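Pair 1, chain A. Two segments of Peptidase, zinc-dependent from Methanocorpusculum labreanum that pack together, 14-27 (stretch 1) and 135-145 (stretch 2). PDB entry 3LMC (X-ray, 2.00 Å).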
# COMPACT_ATOMS: atom_id res chain seq x y z
N GLY A 14 -15.68 -0.11 -5.58
CA GLY A 14 -15.91 -1.18 -6.53
C GLY A 14 -14.59 -1.79 -6.99
O GLY A 14 -14.56 -2.92 -7.49
N LEU A 15 -13.50 -1.05 -6.81
CA LEU A 15 -12.17 -1.52 -7.20
C LEU A 15 -11.53 -2.31 -6.06
O LEU A 15 -10.49 -2.96 -6.25
CB LEU A 15 -11.28 -0.35 -7.61
CG LEU A 15 -11.82 0.57 -8.72
CD1 LEU A 15 -10.93 1.78 -8.91
CD2 LEU A 15 -11.97 -0.18 -10.02
N SER A 16 -12.15 -2.26 -4.88
CA SER A 16 -11.60 -2.89 -3.67
C SER A 16 -11.33 -4.36 -3.85
O SER A 16 -10.21 -4.84 -3.64
CB SER A 16 -12.56 -2.75 -2.48
OG SER A 16 -12.36 -1.51 -1.83
N ARG A 17 -12.38 -5.08 -4.21
CA ARG A 17 -12.30 -6.53 -4.25
C ARG A 17 -11.25 -7.02 -5.26
O ARG A 17 -10.37 -7.81 -4.90
CB ARG A 17 -13.67 -7.12 -4.52
CG ARG A 17 -13.70 -8.63 -4.59
CD ARG A 17 -15.11 -9.09 -4.92
NE ARG A 17 -15.20 -10.53 -5.08
CZ ARG A 17 -16.31 -11.17 -5.41
NH1 ARG A 17 -17.43 -10.48 -5.61
NH2 ARG A 17 -16.32 -12.49 -5.53
N PRO A 18 -11.32 -6.55 -6.52
CA PRO A 18 -10.32 -6.98 -7.51
C PRO A 18 -8.89 -6.68 -7.05
O PRO A 18 -8.01 -7.53 -7.18
CB PRO A 18 -10.65 -6.13 -8.75
CG PRO A 18 -12.04 -5.70 -8.57
CD PRO A 18 -12.26 -5.57 -7.09
N VAL A 19 -8.66 -5.49 -6.51
CA VAL A 19 -7.33 -5.16 -6.01
C VAL A 19 -6.88 -6.13 -4.91
O VAL A 19 -5.76 -6.65 -4.93
CB VAL A 19 -7.27 -3.72 -5.48
CG1 VAL A 19 -5.97 -3.51 -4.68
CG2 VAL A 19 -7.36 -2.74 -6.66
N SER A 20 -7.76 -6.38 -3.96
CA SER A 20 -7.51 -7.37 -2.93
C SER A 20 -7.13 -8.74 -3.53
O SER A 20 -6.20 -9.39 -3.07
CB SER A 20 -8.78 -7.53 -2.08
OG SER A 20 -8.59 -8.53 -1.10
N GLU A 21 -7.86 -9.18 -4.55
CA GLU A 21 -7.68 -10.53 -5.09
C GLU A 21 -6.40 -10.68 -5.89
O GLU A 21 -5.73 -11.70 -5.81
CB GLU A 21 -8.91 -10.97 -5.91
CG GLU A 21 -10.15 -11.13 -5.02
CD GLU A 21 -11.43 -11.26 -5.81
OE1 GLU A 21 -11.37 -11.36 -7.06
OE2 GLU A 21 -12.51 -11.26 -5.17
N GLU A 22 -6.06 -9.64 -6.66
CA GLU A 22 -4.82 -9.62 -7.44
C GLU A 22 -3.58 -9.40 -6.56
O GLU A 22 -2.49 -9.90 -6.87
CB GLU A 22 -4.88 -8.53 -8.50
CG GLU A 22 -6.05 -8.66 -9.45
CD GLU A 22 -5.80 -7.95 -10.77
OE1 GLU A 22 -4.66 -7.46 -10.99
OE2 GLU A 22 -6.72 -7.90 -11.61
N LEU A 23 -3.73 -8.63 -5.49
CA LEU A 23 -2.64 -8.47 -4.54
C LEU A 23 -2.38 -9.83 -3.96
O LEU A 23 -1.23 -10.26 -3.84
CB LEU A 23 -3.00 -7.48 -3.43
CG LEU A 23 -2.75 -5.99 -3.68
CD1 LEU A 23 -3.12 -5.16 -2.44
CD2 LEU A 23 -1.29 -5.76 -4.05
N SER A 24 -3.44 -10.54 -3.59
CA SER A 24 -3.28 -11.86 -3.00
C SER A 24 -2.61 -12.84 -3.98
O SER A 24 -1.78 -13.65 -3.57
CB SER A 24 -4.61 -12.42 -2.53
OG SER A 24 -4.47 -13.78 -2.17
N ALA A 25 -2.97 -12.78 -5.26
CA ALA A 25 -2.40 -13.70 -6.25
C ALA A 25 -0.93 -13.43 -6.50
O ALA A 25 -0.13 -14.35 -6.55
CB ALA A 25 -3.17 -13.66 -7.56
N VAL A 26 -0.57 -12.16 -6.66
CA VAL A 26 0.80 -11.79 -7.00
C VAL A 26 1.76 -12.01 -5.81
O VAL A 26 2.92 -12.40 -6.00
CB VAL A 26 0.90 -10.34 -7.59
CG1 VAL A 26 0.58 -9.28 -6.54
CG2 VAL A 26 2.27 -10.11 -8.20
N LEU A 27 1.26 -11.78 -4.60
CA LEU A 27 2.02 -12.02 -3.37
C LEU A 27 2.01 -13.51 -2.99
O LEU A 27 2.89 -13.99 -2.27
CB LEU A 27 1.44 -11.18 -2.23
CG LEU A 27 1.57 -9.66 -2.33
CD1 LEU A 27 0.60 -8.97 -1.36
CD2 LEU A 27 2.99 -9.19 -2.08
N ASP A 135 -10.64 4.73 -16.24
CA ASP A 135 -10.31 3.42 -16.77
C ASP A 135 -10.07 2.56 -15.52
O ASP A 135 -8.98 2.58 -14.93
CB ASP A 135 -9.07 3.51 -17.66
CG ASP A 135 -8.67 2.16 -18.29
OD1 ASP A 135 -9.14 1.11 -17.80
OD2 ASP A 135 -7.87 2.17 -19.26
N ASP A 136 -11.11 1.85 -15.10
CA ASP A 136 -11.04 1.06 -13.88
C ASP A 136 -9.97 -0.03 -13.94
O ASP A 136 -9.25 -0.25 -12.97
CB ASP A 136 -12.40 0.44 -13.57
CG ASP A 136 -13.47 1.48 -13.27
OD1 ASP A 136 -14.65 1.11 -13.27
OD2 ASP A 136 -13.14 2.66 -13.03
N SER A 137 -9.86 -0.71 -15.08
CA SER A 137 -8.85 -1.77 -15.19
C SER A 137 -7.43 -1.23 -15.06
O SER A 137 -6.60 -1.82 -14.39
CB SER A 137 -9.02 -2.55 -16.49
OG SER A 137 -10.33 -3.08 -16.57
N ALA A 138 -7.16 -0.10 -15.71
CA ALA A 138 -5.85 0.54 -15.56
C ALA A 138 -5.58 0.88 -14.10
O ALA A 138 -4.49 0.64 -13.61
CB ALA A 138 -5.73 1.79 -16.42
N LEU A 139 -6.58 1.42 -13.41
CA LEU A 139 -6.35 1.85 -12.04
C LEU A 139 -6.09 0.66 -11.11
O LEU A 139 -5.25 0.75 -10.22
CB LEU A 139 -7.51 2.69 -11.50
CG LEU A 139 -7.24 3.25 -10.09
CD1 LEU A 139 -5.86 3.94 -10.00
CD2 LEU A 139 -8.37 4.20 -9.62
N ILE A 140 -6.83 -0.43 -11.31
CA ILE A 140 -6.59 -1.69 -10.58
C ILE A 140 -5.16 -2.18 -10.85
O ILE A 140 -4.41 -2.50 -9.92
CB ILE A 140 -7.60 -2.78 -11.01
CG1 ILE A 140 -9.02 -2.41 -10.59
CG2 ILE A 140 -7.20 -4.16 -10.43
CD1 ILE A 140 -10.12 -3.28 -11.24
N ASP A 141 -4.78 -2.21 -12.13
CA ASP A 141 -3.42 -2.62 -12.49
C ASP A 141 -2.40 -1.85 -11.69
O ASP A 141 -1.46 -2.42 -11.14
CB ASP A 141 -3.12 -2.35 -13.96
CG ASP A 141 -3.87 -3.25 -14.90
OD1 ASP A 141 -4.37 -4.30 -14.47
OD2 ASP A 141 -3.96 -2.88 -16.09
N ARG A 142 -2.55 -0.53 -11.68
CA ARG A 142 -1.55 0.34 -11.06
C ARG A 142 -1.49 0.18 -9.55
O ARG A 142 -0.40 0.04 -8.98
CB ARG A 142 -1.80 1.79 -11.45
CG ARG A 142 -1.57 2.02 -12.94
CD ARG A 142 -2.13 3.39 -13.38
NE ARG A 142 -1.79 3.65 -14.77
CZ ARG A 142 -2.56 4.33 -15.61
NH1 ARG A 142 -3.73 4.83 -15.21
NH2 ARG A 142 -2.17 4.50 -16.87
N ILE A 143 -2.65 0.17 -8.89
CA ILE A 143 -2.68 -0.00 -7.43
C ILE A 143 -2.11 -1.35 -7.00
O ILE A 143 -1.46 -1.44 -5.97
CB ILE A 143 -4.10 0.09 -6.86
CG1 ILE A 143 -4.71 1.45 -7.21
CG2 ILE A 143 -4.08 -0.14 -5.34
CD1 ILE A 143 -6.12 1.64 -6.67
N VAL A 144 -2.39 -2.39 -7.77
CA VAL A 144 -1.89 -3.71 -7.44
C VAL A 144 -0.37 -3.73 -7.50
O VAL A 144 0.30 -4.26 -6.62
CB VAL A 144 -2.40 -4.75 -8.44
CG1 VAL A 144 -1.63 -6.08 -8.27
CG2 VAL A 144 -3.91 -4.95 -8.28
N LYS A 145 0.16 -3.15 -8.58
CA LYS A 145 1.59 -3.15 -8.83
C LYS A 145 2.37 -2.34 -7.80
O LYS A 145 3.44 -2.75 -7.34
CB LYS A 145 1.85 -2.58 -10.22
CG LYS A 145 1.47 -3.49 -11.38
CD LYS A 145 1.53 -2.66 -12.66
CE LYS A 145 1.28 -3.50 -13.89
NZ LYS A 145 1.62 -2.69 -15.10

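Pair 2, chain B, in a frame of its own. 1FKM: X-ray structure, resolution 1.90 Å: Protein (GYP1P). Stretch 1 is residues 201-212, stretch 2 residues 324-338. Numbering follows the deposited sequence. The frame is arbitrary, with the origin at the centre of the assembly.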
# COMPACT_ATOMS: atom_id res chain seq x y z
N LEU B 201 3.56 7.04 16.05
CA LEU B 201 3.54 6.91 17.51
C LEU B 201 2.11 7.02 18.03
O LEU B 201 1.73 6.32 18.97
CB LEU B 201 4.42 7.99 18.16
CG LEU B 201 5.92 7.85 17.90
CD1 LEU B 201 6.68 9.02 18.54
CD2 LEU B 201 6.42 6.53 18.48
N ARG B 202 1.31 7.88 17.40
CA ARG B 202 -0.08 8.05 17.80
C ARG B 202 -0.88 6.79 17.45
O ARG B 202 -1.76 6.37 18.20
CB ARG B 202 -0.69 9.26 17.08
CG ARG B 202 -2.11 9.59 17.50
CD ARG B 202 -2.62 10.82 16.76
NE ARG B 202 -2.67 10.61 15.32
CZ ARG B 202 -1.94 11.28 14.43
NH1 ARG B 202 -1.08 12.21 14.84
NH2 ARG B 202 -2.06 11.01 13.14
N GLN B 203 -0.56 6.19 16.30
CA GLN B 203 -1.23 4.96 15.85
C GLN B 203 -0.94 3.81 16.82
O GLN B 203 -1.83 3.05 17.18
CB GLN B 203 -0.74 4.58 14.46
CG GLN B 203 -1.34 5.37 13.32
CD GLN B 203 -2.79 5.02 13.08
OE1 GLN B 203 -3.68 5.46 13.82
NE2 GLN B 203 -3.04 4.20 12.06
N VAL B 204 0.32 3.69 17.21
CA VAL B 204 0.72 2.62 18.12
C VAL B 204 0.04 2.82 19.48
O VAL B 204 -0.39 1.85 20.10
CB VAL B 204 2.26 2.60 18.30
CG1 VAL B 204 2.66 1.59 19.38
CG2 VAL B 204 2.91 2.21 16.97
N LYS B 205 -0.08 4.07 19.92
CA LYS B 205 -0.75 4.36 21.19
C LYS B 205 -2.24 3.99 21.09
O LYS B 205 -2.83 3.45 22.03
CB LYS B 205 -0.63 5.84 21.55
CG LYS B 205 0.80 6.30 21.79
CD LYS B 205 0.88 7.81 21.93
CE LYS B 205 2.33 8.28 22.06
NZ LYS B 205 2.42 9.77 22.13
N ASN B 206 -2.83 4.30 19.94
CA ASN B 206 -4.24 4.00 19.69
C ASN B 206 -4.48 2.49 19.69
O ASN B 206 -5.50 2.02 20.20
CB ASN B 206 -4.69 4.60 18.35
CG ASN B 206 -4.90 6.10 18.42
OD1 ASN B 206 -5.06 6.77 17.41
ND2 ASN B 206 -4.90 6.64 19.64
N LEU B 207 -3.54 1.73 19.13
CA LEU B 207 -3.66 0.27 19.09
C LEU B 207 -3.54 -0.27 20.51
O LEU B 207 -4.28 -1.17 20.91
CB LEU B 207 -2.57 -0.35 18.21
CG LEU B 207 -2.45 -1.88 18.21
CD1 LEU B 207 -3.73 -2.50 17.67
CD2 LEU B 207 -1.24 -2.30 17.38
N SER B 208 -2.61 0.30 21.27
CA SER B 208 -2.38 -0.09 22.65
C SER B 208 -3.64 0.09 23.49
O SER B 208 -4.01 -0.79 24.27
CB SER B 208 -1.24 0.76 23.23
OG SER B 208 -0.93 0.36 24.55
N GLN B 209 -4.29 1.23 23.32
CA GLN B 209 -5.51 1.56 24.06
C GLN B 209 -6.67 0.67 23.64
O GLN B 209 -7.49 0.26 24.47
CB GLN B 209 -5.89 3.02 23.84
CG GLN B 209 -4.93 4.03 24.48
CD GLN B 209 -4.98 4.02 25.99
OE1 GLN B 209 -4.58 3.06 26.64
NE2 GLN B 209 -5.49 5.11 26.57
N LEU B 210 -6.75 0.39 22.34
CA LEU B 210 -7.81 -0.45 21.81
C LEU B 210 -7.72 -1.85 22.41
O LEU B 210 -8.72 -2.40 22.88
CB LEU B 210 -7.68 -0.56 20.28
CG LEU B 210 -8.92 -0.33 19.41
CD1 LEU B 210 -8.61 -0.79 17.99
CD2 LEU B 210 -10.13 -1.08 19.97
N VAL B 211 -6.52 -2.43 22.39
CA VAL B 211 -6.31 -3.77 22.92
C VAL B 211 -6.56 -3.83 24.42
O VAL B 211 -7.06 -4.82 24.94
CB VAL B 211 -4.90 -4.28 22.59
CG1 VAL B 211 -4.68 -5.67 23.18
CG2 VAL B 211 -4.71 -4.31 21.08
N LYS B 212 -6.20 -2.76 25.13
CA LYS B 212 -6.41 -2.71 26.56
C LYS B 212 -7.92 -2.79 26.80
O LYS B 212 -8.38 -3.32 27.82
CB LYS B 212 -5.86 -1.40 27.14
CG LYS B 212 -5.99 -1.31 28.65
CD LYS B 212 -5.45 0.01 29.18
CE LYS B 212 -5.61 0.09 30.69
NZ LYS B 212 -5.10 1.38 31.24
N LEU B 324 -7.89 6.32 6.71
CA LEU B 324 -6.91 5.26 6.51
C LEU B 324 -6.29 4.82 7.83
O LEU B 324 -6.29 3.63 8.15
CB LEU B 324 -5.80 5.72 5.54
CG LEU B 324 -4.65 4.73 5.31
CD1 LEU B 324 -5.19 3.36 4.92
CD2 LEU B 324 -3.73 5.27 4.22
N ASN B 325 -5.79 5.78 8.60
CA ASN B 325 -5.18 5.46 9.90
C ASN B 325 -6.17 4.74 10.83
O ASN B 325 -5.81 3.76 11.48
CB ASN B 325 -4.68 6.74 10.58
CG ASN B 325 -3.22 7.03 10.28
OD1 ASN B 325 -2.72 8.12 10.57
ND2 ASN B 325 -2.52 6.05 9.73
N GLU B 326 -7.39 5.24 10.88
CA GLU B 326 -8.42 4.65 11.73
C GLU B 326 -8.70 3.20 11.35
O GLU B 326 -8.60 2.31 12.18
CB GLU B 326 -9.71 5.46 11.62
CG GLU B 326 -10.89 4.88 12.40
CD GLU B 326 -12.17 5.68 12.19
OE1 GLU B 326 -12.12 6.73 11.52
OE2 GLU B 326 -13.22 5.25 12.70
N PHE B 327 -9.03 2.96 10.08
CA PHE B 327 -9.31 1.60 9.64
C PHE B 327 -8.11 0.67 9.87
O PHE B 327 -8.28 -0.48 10.27
CB PHE B 327 -9.70 1.57 8.16
CG PHE B 327 -10.15 0.22 7.69
CD1 PHE B 327 -11.25 -0.40 8.28
CD2 PHE B 327 -9.46 -0.44 6.68
CE1 PHE B 327 -11.66 -1.67 7.86
CE2 PHE B 327 -9.85 -1.71 6.26
CZ PHE B 327 -10.96 -2.33 6.85
N HIS B 328 -6.91 1.18 9.61
CA HIS B 328 -5.72 0.36 9.78
C HIS B 328 -5.52 -0.07 11.22
O HIS B 328 -5.09 -1.20 11.48
CB HIS B 328 -4.46 1.10 9.29
CG HIS B 328 -3.24 0.23 9.25
ND1 HIS B 328 -3.18 -0.92 8.49
CD2 HIS B 328 -2.05 0.32 9.90
CE1 HIS B 328 -2.00 -1.50 8.67
NE2 HIS B 328 -1.30 -0.77 9.52
N VAL B 329 -5.83 0.81 12.16
CA VAL B 329 -5.68 0.48 13.58
C VAL B 329 -6.60 -0.69 13.95
O VAL B 329 -6.21 -1.57 14.71
CB VAL B 329 -6.01 1.69 14.48
CG1 VAL B 329 -6.11 1.24 15.94
CG2 VAL B 329 -4.92 2.74 14.35
N PHE B 330 -7.82 -0.70 13.41
CA PHE B 330 -8.73 -1.80 13.70
C PHE B 330 -8.29 -3.11 13.06
O PHE B 330 -8.47 -4.18 13.64
CB PHE B 330 -10.16 -1.44 13.30
CG PHE B 330 -10.82 -0.49 14.26
CD1 PHE B 330 -11.38 -0.98 15.44
CD2 PHE B 330 -10.83 0.88 14.03
CE1 PHE B 330 -11.94 -0.11 16.38
CE2 PHE B 330 -11.39 1.76 14.95
CZ PHE B 330 -11.95 1.26 16.14
N VAL B 331 -7.71 -3.02 11.86
CA VAL B 331 -7.22 -4.22 11.18
C VAL B 331 -6.06 -4.78 12.02
O VAL B 331 -5.94 -6.00 12.20
CB VAL B 331 -6.70 -3.89 9.76
CG1 VAL B 331 -5.99 -5.10 9.15
CG2 VAL B 331 -7.87 -3.48 8.87
N CYS B 332 -5.20 -3.90 12.53
CA CYS B 332 -4.08 -4.34 13.35
C CYS B 332 -4.56 -4.97 14.65
O CYS B 332 -3.98 -5.96 15.11
CB CYS B 332 -3.15 -3.17 13.67
SG CYS B 332 -2.12 -2.64 12.28
N ALA B 333 -5.61 -4.42 15.24
CA ALA B 333 -6.15 -4.96 16.48
C ALA B 333 -6.74 -6.35 16.23
O ALA B 333 -6.49 -7.29 16.99
CB ALA B 333 -7.22 -4.02 17.04
N ALA B 334 -7.51 -6.50 15.16
CA ALA B 334 -8.12 -7.78 14.83
C ALA B 334 -7.06 -8.82 14.49
O ALA B 334 -7.19 -10.00 14.83
CB ALA B 334 -9.11 -7.63 13.67
N PHE B 335 -5.99 -8.38 13.82
CA PHE B 335 -4.88 -9.25 13.44
C PHE B 335 -4.22 -9.79 14.70
O PHE B 335 -4.03 -11.00 14.85
CB PHE B 335 -3.87 -8.45 12.60
CG PHE B 335 -2.71 -9.27 12.09
CD1 PHE B 335 -2.93 -10.40 11.31
CD2 PHE B 335 -1.40 -8.88 12.34
CE1 PHE B 335 -1.85 -11.13 10.78
CE2 PHE B 335 -0.32 -9.60 11.81
CZ PHE B 335 -0.55 -10.72 11.03
N LEU B 336 -3.87 -8.87 15.60
CA LEU B 336 -3.23 -9.24 16.86
C LEU B 336 -4.10 -10.16 17.70
O LEU B 336 -3.63 -11.20 18.17
CB LEU B 336 -2.90 -7.99 17.68
CG LEU B 336 -2.24 -8.22 19.04
CD1 LEU B 336 -0.89 -8.93 18.86
CD2 LEU B 336 -2.05 -6.89 19.74
N ILE B 337 -5.35 -9.77 17.90
CA ILE B 337 -6.27 -10.56 18.72
C ILE B 337 -6.43 -11.98 18.22
O ILE B 337 -6.73 -12.89 18.99
CB ILE B 337 -7.66 -9.87 18.80
CG1 ILE B 337 -7.52 -8.50 19.47
CG2 ILE B 337 -8.63 -10.73 19.60
CD1 ILE B 337 -6.90 -8.52 20.84
N LYS B 338 -6.23 -12.19 16.92
CA LYS B 338 -6.36 -13.52 16.36
C LYS B 338 -5.34 -14.47 17.00
O LYS B 338 -5.60 -15.66 17.14
CB LYS B 338 -6.13 -13.48 14.84
CG LYS B 338 -6.22 -14.84 14.17
CD LYS B 338 -6.06 -14.73 12.67
CE LYS B 338 -6.09 -16.10 12.00
NZ LYS B 338 -7.36 -16.83 12.27

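Both pairs set two helices side by side, with N-to-C directions running the same general way and crossing at -43° in pair 1 and -48° in pair 2; the axes approach to 9.3 Å and 9.6 Å, and the N, CA and C atoms of 14 central residues superpose with an RMSD of 0.3 Å. A close backbone approach recurs at matched positions, Val19(A) CA to Ile140(A) CA at 5.8 Å and Leu207(B) CA to Val329(B) CA at 5.9 Å; in pair 1, Leu23(A) CA and Val144(A) CA come closer still, at 5.6 Å. Similar areas are buried, 542 and 572 Å².

The sharpest difference lies where Leu15(A) matches Gln203(B). Leu15(A) makes a purely nonpolar contact: its CD1 lies 3.6 Å from Leu139(A) CD2, and its CD2 lies 3.7 Å from Ile140(A) CG1 and 3.6 Å from Asp136(A) CB. Gln203(B) fills nearly the same space but brings an amide, and its NE2 donates to Asn325(B) O at 2.9 Å with a nearly straight N-H...O angle of 169°. That carbonyl also accepts the helical bond from Val329(B) N at 3.0 Å, so the glutamine adds a second donor to an oxygen already engaged in its helix. Pair 1 has no hydrogen bond between its stretches.

One turn on, Pro18(A) and Asn206(B) coincide, and both point toward the partner helix with little area covered. Pro18(A) CB rests 3.8 Å from Ile140(A) CD1, whereas Asn206(B) CB stands 4.4 Å from Val329(B) CG1, the shorter valine having no delta carbon to extend. Val329(B) nevertheless acts as a knob among Gln203(B), Asn206(B), Leu207(B) and Leu210(B).

At the next matched pairs, side-chain bulk is distributed differently between the helices. In pair 1, Val144(A) is a knob seated among Val19(A), Glu22(A), Leu23(A) and Val26(A). Its counterpart, Ala333(B), is smaller, and leucines reach it: Leu207(B) CD1, at the Val19(A) position, comes within 3.9 Å of Ala333(B) CB, and Leu210(B) CD1, at the Glu22(A) position, within 3.6 Å. The same Leu210(B) CD1 sits over one face of the Phe330(B) ring, 4.1 Å from its centroid, in a CH-pi contact. Asp141(A), which matches Phe330(B), offers no such surface; Glu22(A) packs its CB 3.7 Å from Val144(A) CG2 and brings its OE2 to 4.0 Å from Ile140(A) CG2, and its OE1 is hydrogen-bonded elsewhere in the structure.

Away from the interface, Ser20(A) and Ser208(B) overlay almost exactly, their side-chain centres 0.2 Å apart, and both point away from the partner helix.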